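Local atomic coordinates of C2 domain protein (Ramazzottius varieornatus, PDB entry 7DF2), a protein that binds calcium ions through the loops at one end of a C2-type beta sandwich, its wider role in tardigrades being unsettled. Residues Pro70-Glu79 and Val108-Val118; Arg124-Ala132 and Asp144-Gly152. One frame throughout, in Å; residues are numbered along the deposited sequence.

Interaction 1: Pro70-Glu79 and Val108-Val118; sequences PKIIAFIDTE and VEIDKTISRDV. With GLC (alpha-D-glucopyranose), chain B.
Arg-116 reaches from strand 108-118 to Ile-76, Thr-78 and Glu-79 at the end of strand 70-77. Arg-116 CB packs on the CD1 methyl of Ile-76, 4.0 Å away. The chain then runs fully extended, with CG anti to the backbone N (chi1 -175°). This carries CD past the carbonyl oxygen of Ile-76. NE bonds to Ser-199 OG outside the two segments. Arg-116 NH1 donates to Ile-76 O over 2.8 Å, at 161° and in the plane of both the guanidinium and the carbonyl; Asn-201 OD1 is its second partner. Arg-116 NH2 makes a salt bridge to Glu-79 OE2 at 2.9 Å, but the hydrogen bond within it is weak. The carboxylate and guanidinium planes are well turned from each other.

Thr-78 OG1 sits over one face of the guanidinium, 3.1 Å from Arg-116 CZ, without a hydrogen bond to it. That hydroxyl instead shares a water with Asp-117 O. The Phe-75 ring meets the guanidinium obliquely, with CE2 of Phe-75 3.3 Å from Arg-116 NH1. Several bonds thus hold this buried charge and fix its rotation.

Further along, the contact is apolar. Ile-114 CD1 lies 3.9 Å from Ala-74 CB. Ile-72 and Ile-110 meet through their CD1 methyls. Glu-109 faces the other way and accepts from O3 and O4 of the bound glucose. The strand axes are 7.1 Å apart at closest and 24° from parallel, with no backbone bonds between them. This is face-to-face packing of two sheets, as in the beta sandwich of C2 domains.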
loop_
_atom_site.group_PDB
_atom_site.type_symbol
_atom_site.label_atom_id
_atom_site.label_comp_id
_atom_site.label_asym_id
_atom_site.label_seq_id
_atom_site.Cartn_x
_atom_site.Cartn_y
_atom_site.Cartn_z
ATOM N N PRO A 70 9.408 -1.611 13.372
ATOM C CA PRO A 70 8.713 -1.094 12.190
ATOM C C PRO A 70 7.394 -0.421 12.538
ATOM O O PRO A 70 6.599 -0.921 13.341
ATOM C CB PRO A 70 8.490 -2.344 11.336
ATOM C CG PRO A 70 8.418 -3.450 12.335
ATOM C CD PRO A 70 9.375 -3.081 13.428
ATOM N N LYS A 71 7.190 0.746 11.945
ATOM C CA LYS A 71 5.874 1.346 11.805
ATOM C C LYS A 71 5.566 1.297 10.318
ATOM O O LYS A 71 6.314 1.860 9.509
ATOM C CB LYS A 71 5.831 2.785 12.330
ATOM C CG LYS A 71 4.433 3.430 12.184
ATOM C CD LYS A 71 4.376 4.801 12.879
ATOM C CE LYS A 71 3.006 5.456 12.687
ATOM N NZ LYS A 71 2.923 6.801 13.335
ATOM N N ILE A 72 4.496 0.600 9.956
ATOM C CA ILE A 72 4.173 0.332 8.561
ATOM C C ILE A 72 2.801 0.917 8.280
ATOM O O ILE A 72 1.837 0.605 8.984
ATOM C CB ILE A 72 4.214 -1.179 8.262
ATOM C CG1 ILE A 72 5.614 -1.720 8.565
ATOM C CG2 ILE A 72 3.834 -1.448 6.804
ATOM C CD1 ILE A 72 5.743 -3.255 8.504
ATOM N N ILE A 73 2.714 1.773 7.266
ATOM C CA ILE A 73 1.480 2.485 6.947
ATOM C C ILE A 73 1.154 2.274 5.474
ATOM O O ILE A 73 2.041 2.036 4.650
ATOM C CB ILE A 73 1.588 3.996 7.273
ATOM C CG1 ILE A 73 2.609 4.670 6.350
ATOM C CG2 ILE A 73 2.003 4.202 8.735
ATOM C CD1 ILE A 73 2.816 6.150 6.672
ATOM N N ALA A 74 -0.139 2.340 5.143
ATOM C CA ALA A 74 -0.602 1.991 3.805
ATOM C C ALA A 74 -1.724 2.917 3.354
ATOM O O ALA A 74 -2.457 3.492 4.163
ATOM C CB ALA A 74 -1.095 0.537 3.735
ATOM N N PHE A 75 -1.856 3.035 2.032
ATOM C CA PHE A 75 -2.876 3.887 1.428
ATOM C C PHE A 75 -3.166 3.396 0.015
ATOM O O PHE A 75 -2.243 2.999 -0.702
ATOM C CB PHE A 75 -2.397 5.345 1.413
ATOM C CG PHE A 75 -3.463 6.338 1.021
ATOM C CD1 PHE A 75 -4.377 6.797 1.961
ATOM C CD2 PHE A 75 -3.534 6.820 -0.278
ATOM C CE1 PHE A 75 -5.349 7.725 1.608
ATOM C CE2 PHE A 75 -4.504 7.744 -0.636
ATOM C CZ PHE A 75 -5.412 8.190 0.312
ATOM N N ILE A 76 -4.442 3.420 -0.381
ATOM C CA ILE A 76 -4.833 3.140 -1.761
ATOM C C ILE A 76 -4.950 4.489 -2.464
ATOM O O ILE A 76 -5.856 5.274 -2.155
ATOM C CB ILE A 76 -6.160 2.366 -1.831
ATOM C CG1 ILE A 76 -6.042 1.000 -1.152
ATOM C CG2 ILE A 76 -6.606 2.216 -3.267
ATOM C CD1 ILE A 76 -7.415 0.350 -0.814
ATOM N N ASP A 77 -4.037 4.765 -3.407
ATOM C CA ASP A 77 -3.943 6.082 -4.052
ATOM C C ASP A 77 -4.672 6.050 -5.396
ATOM O O ASP A 77 -4.102 5.661 -6.420
ATOM C CB ASP A 77 -2.480 6.487 -4.226
ATOM C CG ASP A 77 -2.325 7.887 -4.820
ATOM O OD1 ASP A 77 -3.357 8.568 -5.055
ATOM O OD2 ASP A 77 -1.164 8.299 -5.043
ATOM N N THR A 78 -5.916 6.514 -5.403
ATOM C CA THR A 78 -6.705 6.539 -6.626
ATOM C C THR A 78 -6.532 7.821 -7.430
ATOM O O THR A 78 -7.107 7.926 -8.520
ATOM C CB THR A 78 -8.187 6.371 -6.290
ATOM O OG1 THR A 78 -8.569 7.392 -5.362
ATOM C CG2 THR A 78 -8.444 4.971 -5.684
ATOM N N GLU A 79 -5.768 8.787 -6.930
ATOM C CA GLU A 79 -5.725 10.127 -7.507
ATOM C C GLU A 79 -4.368 10.524 -8.068
ATOM O O GLU A 79 -4.309 11.175 -9.117
ATOM C CB GLU A 79 -6.147 11.167 -6.456
ATOM C CG GLU A 79 -7.475 10.890 -5.767
ATOM C CD GLU A 79 -7.811 11.956 -4.736
ATOM O OE1 GLU A 79 -7.108 12.986 -4.701
ATOM O OE2 GLU A 79 -8.772 11.772 -3.960
ATOM N N VAL A 108 8.235 -9.460 8.506
ATOM C CA VAL A 108 7.124 -9.098 9.373
ATOM C C VAL A 108 5.849 -9.631 8.735
ATOM O O VAL A 108 5.463 -9.178 7.653
ATOM C CB VAL A 108 7.035 -7.576 9.574
ATOM C CG1 VAL A 108 5.904 -7.234 10.536
ATOM C CG2 VAL A 108 8.367 -6.989 10.054
ATOM N N GLU A 109 5.191 -10.575 9.401
ATOM C CA GLU A 109 3.900 -11.072 8.935
ATOM C C GLU A 109 2.809 -10.106 9.362
ATOM O O GLU A 109 2.716 -9.759 10.540
ATOM C CB GLU A 109 3.636 -12.462 9.498
ATOM C CG GLU A 109 4.705 -13.467 9.085
ATOM C CD GLU A 109 4.576 -13.873 7.630
ATOM O OE1 GLU A 109 3.473 -13.723 7.056
ATOM O OE2 GLU A 109 5.574 -14.350 7.055
ATOM N N ILE A 110 1.984 -9.675 8.405
ATOM C CA ILE A 110 1.097 -8.535 8.632
ATOM C C ILE A 110 -0.363 -8.924 8.441
ATOM O O ILE A 110 -1.153 -8.833 9.384
ATOM C CB ILE A 110 1.482 -7.361 7.709
ATOM C CG1 ILE A 110 2.907 -6.879 8.030
ATOM C CG2 ILE A 110 0.520 -6.190 7.860
ATOM C CD1 ILE A 110 3.453 -5.948 7.008
ATOM N N ASP A 111 -0.726 -9.334 7.225
ATOM C CA ASP A 111 -2.101 -9.692 6.825
ATOM C C ASP A 111 -3.148 -8.730 7.380
ATOM O O ASP A 111 -4.113 -9.127 8.038
ATOM C CB ASP A 111 -2.458 -11.136 7.201
ATOM C CG ASP A 111 -3.765 -11.615 6.510
ATOM O OD1 ASP A 111 -4.065 -11.103 5.405
ATOM O OD2 ASP A 111 -4.504 -12.490 7.051
ATOM N N LYS A 112 -2.968 -7.446 7.078
ATOM C CA LYS A 112 -4.007 -6.451 7.333
ATOM C C LYS A 112 -4.533 -5.922 6.005
ATOM O O LYS A 112 -3.858 -5.979 4.972
ATOM C CB LYS A 112 -3.486 -5.281 8.190
ATOM C CG LYS A 112 -2.740 -5.670 9.463
ATOM C CD LYS A 112 -3.639 -6.388 10.476
ATOM C CE LYS A 112 -3.011 -6.434 11.890
ATOM N NZ LYS A 112 -3.784 -7.364 12.774
ATOM N N THR A 113 -5.754 -5.382 6.035
ATOM C CA THR A 113 -6.430 -5.014 4.796
ATOM C C THR A 113 -7.109 -3.663 4.954
ATOM O O THR A 113 -7.701 -3.387 6.004
ATOM C CB THR A 113 -7.463 -6.089 4.416
ATOM O OG1 THR A 113 -6.788 -7.337 4.248
ATOM C CG2 THR A 113 -8.181 -5.738 3.117
ATOM N N ILE A 114 -7.004 -2.818 3.918
ATOM C CA ILE A 114 -7.713 -1.543 3.870
ATOM C C ILE A 114 -8.501 -1.490 2.567
ATOM O O ILE A 114 -8.266 -2.268 1.637
ATOM C CB ILE A 114 -6.767 -0.326 3.995
ATOM C CG1 ILE A 114 -5.741 -0.306 2.869
ATOM C CG2 ILE A 114 -6.040 -0.337 5.358
ATOM C CD1 ILE A 114 -4.904 0.987 2.859
ATOM N N SER A 115 -9.487 -0.592 2.515
ATOM C CA SER A 115 -10.232 -0.458 1.270
ATOM C C SER A 115 -10.598 0.997 1.003
ATOM O O SER A 115 -10.600 1.850 1.897
ATOM C CB SER A 115 -11.499 -1.329 1.245
ATOM O OG SER A 115 -12.437 -0.880 2.198
ATOM N N ARG A 116 -10.894 1.263 -0.268
ATOM C CA ARG A 116 -11.252 2.592 -0.731
ATOM C C ARG A 116 -12.110 2.451 -1.973
ATOM O O ARG A 116 -11.933 1.517 -2.759
ATOM C CB ARG A 116 -10.005 3.431 -1.041
ATOM C CG ARG A 116 -10.329 4.881 -1.405
ATOM C CD ARG A 116 -9.068 5.683 -1.725
ATOM N NE ARG A 116 -9.408 7.072 -2.022
ATOM C CZ ARG A 116 -8.524 8.005 -2.367
ATOM N NH1 ARG A 116 -7.231 7.704 -2.453
ATOM N NH2 ARG A 116 -8.931 9.241 -2.630
ATOM N N ASP A 117 -13.031 3.397 -2.154
ATOM C CA ASP A 117 -13.975 3.348 -3.260
ATOM C C ASP A 117 -13.671 4.415 -4.299
ATOM O O ASP A 117 -13.137 5.485 -3.986
ATOM C CB ASP A 117 -15.414 3.552 -2.782
ATOM C CG ASP A 117 -15.837 2.551 -1.738
ATOM O OD1 ASP A 117 -15.168 1.512 -1.601
ATOM O OD2 ASP A 117 -16.853 2.804 -1.066
ATOM N N VAL A 118 -14.066 4.119 -5.535
ATOM C CA VAL A 118 -14.055 5.078 -6.633
ATOM C C VAL A 118 -15.511 5.307 -7.005
ATOM O O VAL A 118 -16.235 4.349 -7.296
ATOM C CB VAL A 118 -13.253 4.565 -7.835
ATOM C CG1 VAL A 118 -13.470 5.472 -9.041
ATOM C CG2 VAL A 118 -11.763 4.477 -7.486
HETATM C C1 GLC B . 2.115 -18.714 5.351
HETATM C C2 GLC B . 3.582 -18.330 5.584
HETATM C C3 GLC B . 3.802 -16.813 5.538
HETATM C C4 GLC B . 3.054 -16.176 4.364
HETATM C C5 GLC B . 1.649 -16.761 4.231
HETATM C C6 GLC B . 0.903 -16.171 3.040
HETATM O O2 GLC B . 4.071 -18.858 6.801
HETATM O O3 GLC B . 5.186 -16.530 5.425
HETATM O O4 GLC B . 2.982 -14.765 4.503
HETATM O O5 GLC B . 1.736 -18.170 4.114
HETATM O O6 GLC B . -0.418 -15.898 3.447
HETATM O O HOH W 1 -11.325 7.476 -4.853
#

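Interaction 2: Arg124-Ala132 and Asp144-Gly152; sequences RKIAMRVRA and DNYKCHITG
Lys-125 lays its aliphatic chain over one face of the His-149 ring. Lys-125 CD is 3.9 Å from the centroid of that His-149 ring, 16° off the normal, a CH-pi contact. The bend at chi3 (-64°) turns the chain beyond CD, and NZ goes on to Asn-82 OD1. Lys-125 CG also presses on Thr-151 CG2 at 3.5 Å, tight for two carbons.

Arg-129 and Lys-147 run side by side in the same direction. Lys-147 CD lies over one guanidinium face, 3.7 Å from Arg-129 NH1. A water accepts from both Arg-129 NH1 and Lys-147 NZ, which probably eases the closeness of the two charges. Lys-80 O and Asn-83 O take Arg-129 NH2, and Pro-81 O takes Lys-147 NZ.

The two segments are arms of an antiparallel beta hairpin in one sheet of the C2 sandwich. Paired backbone bonds join Ile-126 to Ile-150, Met-128 to Cys-148, Val-130 to Tyr-146 and Ala-132 to Asp-144. The side chains of these pairs lie on the face turned to the other sheet.

On that inner face Met-128 bends at chi3 (-77°). This brings Met-128 CE to Ile-150 CG1, 3.8 Å away. Cys-148 is a disulfide partner of Cys-172 in a structure of this protein; here it is modelled in two conformations. The Tyr-146 ring presents its edge to Ala-132 CB, 4.1 Å from CE1 of Tyr-146, and its hydroxyl reaches Ser-180.

On the outer face Arg-131 crosses Asn-145. Arg-131 NH1 donates to Asn-145 OD1 over 2.9 Å, tilted from the amide carbonyl plane. Asn-145 ND2 bonds in turn to Glu-175.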
loop_
_atom_site.group_PDB
_atom_site.type_symbol
_atom_site.label_atom_id
_atom_site.label_comp_id
_atom_site.label_asym_id
_atom_site.label_seq_id
_atom_site.Cartn_x
_atom_site.Cartn_y
_atom_site.Cartn_z
ATOM N N ARG A 124 -7.190 5.078 -14.642
ATOM C CA ARG A 124 -6.385 4.136 -15.405
ATOM C C ARG A 124 -5.374 3.387 -14.557
ATOM O O ARG A 124 -4.994 2.274 -14.919
ATOM C CB ARG A 124 -5.636 4.858 -16.534
ATOM C CG ARG A 124 -6.558 5.515 -17.545
ATOM C CD ARG A 124 -5.780 6.184 -18.660
ATOM N NE ARG A 124 -6.631 7.070 -19.451
ATOM C CZ ARG A 124 -7.355 6.673 -20.494
ATOM N NH1 ARG A 124 -8.101 7.547 -21.152
ATOM N NH2 ARG A 124 -7.334 5.400 -20.875
ATOM N N LYS A 125 -4.940 3.969 -13.441
ATOM C CA LYS A 125 -3.938 3.364 -12.572
ATOM C C LYS A 125 -4.268 3.707 -11.130
ATOM O O LYS A 125 -4.541 4.869 -10.815
ATOM C CB LYS A 125 -2.531 3.883 -12.901
ATOM C CG LYS A 125 -1.788 3.078 -13.939
ATOM C CD LYS A 125 -0.290 3.204 -13.754
ATOM C CE LYS A 125 0.165 4.625 -13.968
ATOM N NZ LYS A 125 1.631 4.669 -14.167
ATOM N N ILE A 126 -4.218 2.711 -10.250
ATOM C CA ILE A 126 -4.372 2.928 -8.818
ATOM C C ILE A 126 -3.098 2.450 -8.139
ATOM O O ILE A 126 -2.670 1.308 -8.344
ATOM C CB ILE A 126 -5.599 2.186 -8.260
ATOM C CG1 ILE A 126 -6.882 2.763 -8.865
ATOM C CG2 ILE A 126 -5.645 2.258 -6.740
ATOM C CD1 ILE A 126 -8.122 1.971 -8.518
ATOM N N ALA A 127 -2.497 3.314 -7.337
ATOM C CA ALA A 127 -1.219 3.017 -6.701
ATOM C C ALA A 127 -1.459 2.511 -5.286
ATOM O O ALA A 127 -1.962 3.251 -4.436
ATOM C CB ALA A 127 -0.326 4.251 -6.680
ATOM N N MET A 128 -1.107 1.256 -5.039
ATOM C CA MET A 128 -1.010 0.762 -3.670
ATOM C C MET A 128 0.291 1.302 -3.086
ATOM O O MET A 128 1.363 1.068 -3.654
ATOM C CB MET A 128 -1.034 -0.763 -3.653
ATOM C CG MET A 128 -2.368 -1.337 -4.108
ATOM S SD MET A 128 -2.397 -3.134 -3.994
ATOM C CE MET A 128 -1.460 -3.631 -5.431
ATOM N N ARG A 129 0.195 2.067 -1.997
ATOM C CA ARG A 129 1.349 2.735 -1.400
ATOM C C ARG A 129 1.576 2.175 -0.003
ATOM O O ARG A 129 0.630 2.057 0.780
ATOM C CB ARG A 129 1.150 4.256 -1.325
ATOM C CG ARG A 129 1.110 4.951 -2.677
ATOM C CD ARG A 129 1.150 6.464 -2.485
ATOM N NE ARG A 129 1.094 7.160 -3.765
ATOM C CZ ARG A 129 2.161 7.505 -4.478
ATOM N NH1 ARG A 129 3.387 7.222 -4.042
ATOM N NH2 ARG A 129 2.002 8.139 -5.631
ATOM N N VAL A 130 2.829 1.843 0.314
ATOM C CA VAL A 130 3.210 1.418 1.657
ATOM C C VAL A 130 4.478 2.163 2.038
ATOM O O VAL A 130 5.388 2.322 1.216
ATOM C CB VAL A 130 3.451 -0.107 1.753
ATOM C CG1 VAL A 130 3.968 -0.496 3.142
ATOM C CG2 VAL A 130 2.176 -0.886 1.438
ATOM N N ARG A 131 4.532 2.635 3.275
ATOM C CA ARG A 131 5.765 3.206 3.804
ATOM C C ARG A 131 6.128 2.498 5.100
ATOM O O ARG A 131 5.281 2.318 5.984
ATOM C CB ARG A 131 5.633 4.715 4.033
ATOM C CG ARG A 131 6.857 5.335 4.754
ATOM C CD ARG A 131 6.704 6.860 4.801
ATOM N NE ARG A 131 7.778 7.519 5.533
ATOM C CZ ARG A 131 8.934 7.890 4.988
ATOM N NH1 ARG A 131 9.169 7.663 3.707
ATOM N NH2 ARG A 131 9.854 8.493 5.728
ATOM N N ALA A 132 7.389 2.096 5.211
ATOM C CA ALA A 132 7.891 1.453 6.414
ATOM C C ALA A 132 9.052 2.265 6.961
ATOM O O ALA A 132 9.967 2.624 6.216
ATOM C CB ALA A 132 8.341 0.013 6.127
ATOM N N ASP A 144 11.694 1.839 3.726
ATOM C CA ASP A 144 11.474 2.136 2.314
ATOM C C ASP A 144 10.045 2.601 2.092
ATOM O O ASP A 144 9.174 2.468 2.960
ATOM C CB ASP A 144 11.771 0.938 1.405
ATOM C CG ASP A 144 12.606 1.336 0.184
ATOM O OD1 ASP A 144 12.390 2.459 -0.311
ATOM O OD2 ASP A 144 13.477 0.546 -0.264
ATOM N N ASN A 145 9.837 3.172 0.903
ATOM C CA ASN A 145 8.520 3.366 0.309
ATOM C C ASN A 145 8.329 2.308 -0.776
ATOM O O ASN A 145 9.275 1.949 -1.485
ATOM C CB ASN A 145 8.376 4.765 -0.303
ATOM C CG ASN A 145 8.465 5.884 0.725
ATOM O OD1 ASN A 145 8.057 5.729 1.871
ATOM N ND2 ASN A 145 8.983 7.033 0.302
ATOM N N TYR A 146 7.101 1.815 -0.912
ATOM C CA TYR A 146 6.779 0.760 -1.866
ATOM C C TYR A 146 5.540 1.186 -2.635
ATOM O O TYR A 146 4.564 1.619 -2.023
ATOM C CB TYR A 146 6.516 -0.579 -1.142
ATOM C CG TYR A 146 7.576 -0.970 -0.144
ATOM C CD1 TYR A 146 7.580 -0.435 1.147
ATOM C CD2 TYR A 146 8.561 -1.894 -0.474
ATOM C CE1 TYR A 146 8.552 -0.786 2.062
ATOM C CE2 TYR A 146 9.545 -2.257 0.442
ATOM C CZ TYR A 146 9.540 -1.700 1.704
ATOM O OH TYR A 146 10.520 -2.055 2.614
ATOM N N LYS A 147 5.577 1.084 -3.963
ATOM C CA LYS A 147 4.421 1.437 -4.786
ATOM C C LYS A 147 4.219 0.384 -5.860
ATOM O O LYS A 147 5.158 0.031 -6.580
ATOM C CB LYS A 147 4.587 2.819 -5.433
ATOM C CG LYS A 147 3.410 3.244 -6.310
ATOM C CD LYS A 147 3.528 4.704 -6.733
ATOM C CE LYS A 147 4.491 4.864 -7.908
ATOM N NZ LYS A 147 4.643 6.297 -8.302
ATOM N N CYS A 148 2.980 -0.084 -5.964
ATOM C CA CYS A 148 2.545 -1.130 -6.875
ATOM C C CYS A 148 1.270 -0.636 -7.544
ATOM O O CYS A 148 0.379 -0.124 -6.859
ATOM C CB CYS A 148 2.285 -2.420 -6.095
ATOM S SG CYS A 148 1.721 -3.809 -7.024
ATOM N N HIS A 149 1.174 -0.764 -8.868
ATOM C CA HIS A 149 0.006 -0.255 -9.571
ATOM C C HIS A 149 -1.027 -1.332 -9.872
ATOM O O HIS A 149 -0.691 -2.446 -10.276
ATOM C CB HIS A 149 0.435 0.402 -10.881
ATOM C CG HIS A 149 1.258 1.635 -10.688
ATOM N ND1 HIS A 149 0.808 2.715 -9.961
ATOM C CD2 HIS A 149 2.496 1.959 -11.125
ATOM C CE1 HIS A 149 1.737 3.655 -9.960
ATOM N NE2 HIS A 149 2.770 3.221 -10.660
ATOM N N ILE A 150 -2.290 -0.976 -9.702
ATOM C CA ILE A 150 -3.405 -1.769 -10.197
ATOM C C ILE A 150 -3.844 -1.152 -11.517
ATOM O O ILE A 150 -4.064 0.063 -11.597
ATOM C CB ILE A 150 -4.564 -1.796 -9.185
ATOM C CG1 ILE A 150 -4.122 -2.417 -7.856
ATOM C CG2 ILE A 150 -5.761 -2.542 -9.754
ATOM C CD1 ILE A 150 -5.018 -2.010 -6.690
ATOM N N THR A 151 -3.951 -1.982 -12.552
ATOM C CA THR A 151 -4.469 -1.563 -13.847
ATOM C C THR A 151 -5.473 -2.605 -14.323
ATOM O O THR A 151 -5.502 -3.739 -13.834
ATOM C CB THR A 151 -3.352 -1.371 -14.890
ATOM O OG1 THR A 151 -2.676 -2.615 -15.107
ATOM C CG2 THR A 151 -2.342 -0.321 -14.419
ATOM N N GLY A 152 -6.304 -2.212 -15.288
ATOM C CA GLY A 152 -7.502 -2.963 -15.600
ATOM C C GLY A 152 -7.563 -3.708 -16.914
ATOM O O GLY A 152 -8.648 -4.164 -17.290
HETATM O O HOH W 2 -6.504 0.353 -16.113
HETATM O O HOH W 3 5.572 7.429 -5.948
#

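How the interactions relate
Interaction 1 closes before interaction 2 opens along the chain. Strand 107-119 leads directly into strand 121-136. The two centres lie about 10 Å apart. Interaction 1 spans the two sheets, while interaction 2 lies within one of them. Strands 70-77 and 121-136 are neighbours in that sheet, so the contacts touch. Asp-77 N probably donates to Ala-127 O, and Asp-77 OD2 forms a salt bridge with Arg-129 NE. Ile-76 CG2 packs on Ile-126 CG2. Together they tie the hairpin through strand 70-77 to the opposite sheet. Asp-69, just before strand 70-77, and Asp-134 and Asp-136, just beyond Ala-132, bind calcium.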